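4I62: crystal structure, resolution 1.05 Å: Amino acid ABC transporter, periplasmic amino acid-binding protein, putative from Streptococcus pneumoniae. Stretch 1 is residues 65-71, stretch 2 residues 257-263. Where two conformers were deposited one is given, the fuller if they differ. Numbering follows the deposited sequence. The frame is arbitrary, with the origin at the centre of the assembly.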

# COMPACT_ATOMS: atom_id res chain seq x y z
N VAL A 65 3.21 -11.27 5.60
CA VAL A 65 1.82 -11.70 5.61
C VAL A 65 0.94 -10.51 5.22
O VAL A 65 1.41 -9.38 5.17
N GLY A 66 -0.33 -10.78 4.97
CA GLY A 66 -1.32 -9.73 4.78
C GLY A 66 -2.32 -10.05 3.67
O GLY A 66 -2.19 -11.07 2.95
N SER A 67 -3.31 -9.18 3.49
CA SER A 67 -4.35 -9.48 2.52
C SER A 67 -3.83 -9.54 1.09
O SER A 67 -4.37 -10.30 0.28
N ASP A 68 -2.80 -8.76 0.75
CA ASP A 68 -2.24 -8.81 -0.59
C ASP A 68 -1.47 -10.12 -0.79
O ASP A 68 -1.36 -10.61 -1.92
N ILE A 69 -0.91 -10.68 0.28
CA ILE A 69 -0.23 -11.97 0.18
C ILE A 69 -1.29 -13.05 -0.11
O ILE A 69 -1.08 -13.95 -0.93
N GLU A 70 -2.45 -12.97 0.56
CA GLU A 70 -3.52 -13.93 0.29
C GLU A 70 -4.06 -13.78 -1.14
O GLU A 70 -4.35 -14.79 -1.79
N LEU A 71 -4.18 -12.56 -1.63
CA LEU A 71 -4.55 -12.33 -3.02
C LEU A 71 -3.52 -12.94 -3.96
O LEU A 71 -3.87 -13.63 -4.92
N LYS A 257 -13.15 -10.30 4.02
CA LYS A 257 -12.71 -11.10 5.15
C LYS A 257 -11.18 -11.10 5.25
O LYS A 257 -10.62 -11.02 6.36
N LEU A 258 -10.49 -11.16 4.11
CA LEU A 258 -9.02 -11.22 4.12
C LEU A 258 -8.43 -9.95 4.71
O LEU A 258 -7.45 -9.99 5.48
N ILE A 259 -9.01 -8.82 4.35
CA ILE A 259 -8.52 -7.54 4.83
C ILE A 259 -8.79 -7.43 6.33
O ILE A 259 -7.90 -7.00 7.08
N GLU A 260 -9.97 -7.84 6.78
CA GLU A 260 -10.26 -7.79 8.21
C GLU A 260 -9.36 -8.72 9.02
O GLU A 260 -8.87 -8.34 10.08
N ASP A 261 -9.15 -9.95 8.53
CA ASP A 261 -8.28 -10.89 9.22
C ASP A 261 -6.88 -10.32 9.34
O ASP A 261 -6.24 -10.43 10.39
N ALA A 262 -6.39 -9.76 8.25
CA ALA A 262 -5.02 -9.27 8.23
C ALA A 262 -4.88 -8.07 9.18
O ALA A 262 -3.84 -7.90 9.83
N PHE A 263 -5.90 -7.23 9.23
CA PHE A 263 -5.87 -6.08 10.12
C PHE A 263 -5.78 -6.55 11.58
O PHE A 263 -4.91 -6.11 12.34

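What sets this contact apart is that the first turn of one helix, with the glycine just before it, packs against a second helix, and that a serine sits at its centre with no hydrogen bond crossing between the stretches. It illustrates a general principle: where small residues meet, two backbones can lie close, and here the contact consists of van der Waals packing. Gly66, at the N-cap position, lies with its CA 5.1 Å from the CA of Ala262 and 4.0 Å from Ala262 CB. Its backbone angles (140/176) by themselves call for glycine, since a CB would be jammed against the preceding carbonyl oxygen.

Ser67 opens the helix and points toward the partner in the p rotamer. Its OG meets a hydrocarbon surface, 3.6 Å from Ile259 CG1, while its CB rests 3.8 Å from Leu258 O, an oxygen already accepting the helical bond from Ala262 N. The methyl of Ala262, also directed inward, reaches within 3.6 Å of Ser67 N. Leu258 (m, t) points in as well, and its CD2 packs 3.8 Å from Glu70 CB. Glu70 (m at chi1 and chi2) sets out toward the other helix, but its end leads away, leaving its aliphatic base to make the contact. Ile259 (m, t) projects sideways, yet still flanks the serine.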

# COMPACT_ATOMS: atom_id res chain seq x y z
CB VAL A 65 1.41 -12.20 7.02
CG1 VAL A 65 2.23 -13.41 7.44
CG2 VAL A 65 1.53 -11.11 8.04
CB SER A 67 -5.50 -8.49 2.64
OG SER A 67 -5.07 -7.16 2.43
CB ASP A 68 -1.26 -7.65 -0.84
CG ASP A 68 -1.93 -6.35 -1.30
OD1 ASP A 68 -3.12 -6.36 -1.64
OD2 ASP A 68 -1.19 -5.33 -1.37
CB ILE A 69 0.57 -12.32 1.46
CG1 ILE A 69 1.84 -11.49 1.59
CG2 ILE A 69 0.96 -13.80 1.47
CD1 ILE A 69 1.69 -10.00 1.67
CB GLU A 70 -4.60 -13.79 1.35
CG GLU A 70 -4.10 -14.08 2.76
CD GLU A 70 -3.50 -15.47 2.87
OE1 GLU A 70 -4.18 -16.43 2.46
OE2 GLU A 70 -2.36 -15.64 3.35
CB LEU A 71 -4.70 -10.84 -3.27
CG LEU A 71 -5.00 -10.38 -4.71
CD1 LEU A 71 -6.23 -11.05 -5.30
CD2 LEU A 71 -5.12 -8.87 -4.80
CB LYS A 257 -13.27 -12.52 5.05
CG LYS A 257 -14.80 -12.61 5.13
CD LYS A 257 -15.31 -14.02 4.88
CE LYS A 257 -16.82 -14.07 4.66
NZ LYS A 257 -17.31 -15.45 4.48
CB LEU A 258 -8.48 -11.45 2.70
CG LEU A 258 -8.78 -12.79 2.01
CD1 LEU A 258 -8.27 -12.71 0.57
CD2 LEU A 258 -8.12 -13.90 2.77
CB ILE A 259 -9.12 -6.39 4.01
CG1 ILE A 259 -8.61 -6.47 2.56
CG2 ILE A 259 -8.79 -5.05 4.67
CD1 ILE A 259 -9.34 -5.54 1.58
CB GLU A 260 -11.73 -8.09 8.48
CG GLU A 260 -12.66 -6.99 8.01
CD GLU A 260 -12.34 -5.64 8.63
OE1 GLU A 260 -12.13 -5.57 9.86
OE2 GLU A 260 -12.29 -4.64 7.88
CB ASP A 261 -8.17 -12.22 8.44
CG ASP A 261 -9.43 -13.05 8.45
OD1 ASP A 261 -10.38 -12.74 9.21
OD2 ASP A 261 -9.45 -14.06 7.68
CB ALA A 262 -4.64 -8.88 6.81
CB PHE A 263 -7.09 -5.18 9.89
CG PHE A 263 -7.00 -3.86 10.60
CD1 PHE A 263 -7.42 -3.75 11.91
CD2 PHE A 263 -6.43 -2.75 9.99
CE1 PHE A 263 -7.33 -2.54 12.58
CE2 PHE A 263 -6.32 -1.53 10.65
CZ PHE A 263 -6.75 -1.44 11.94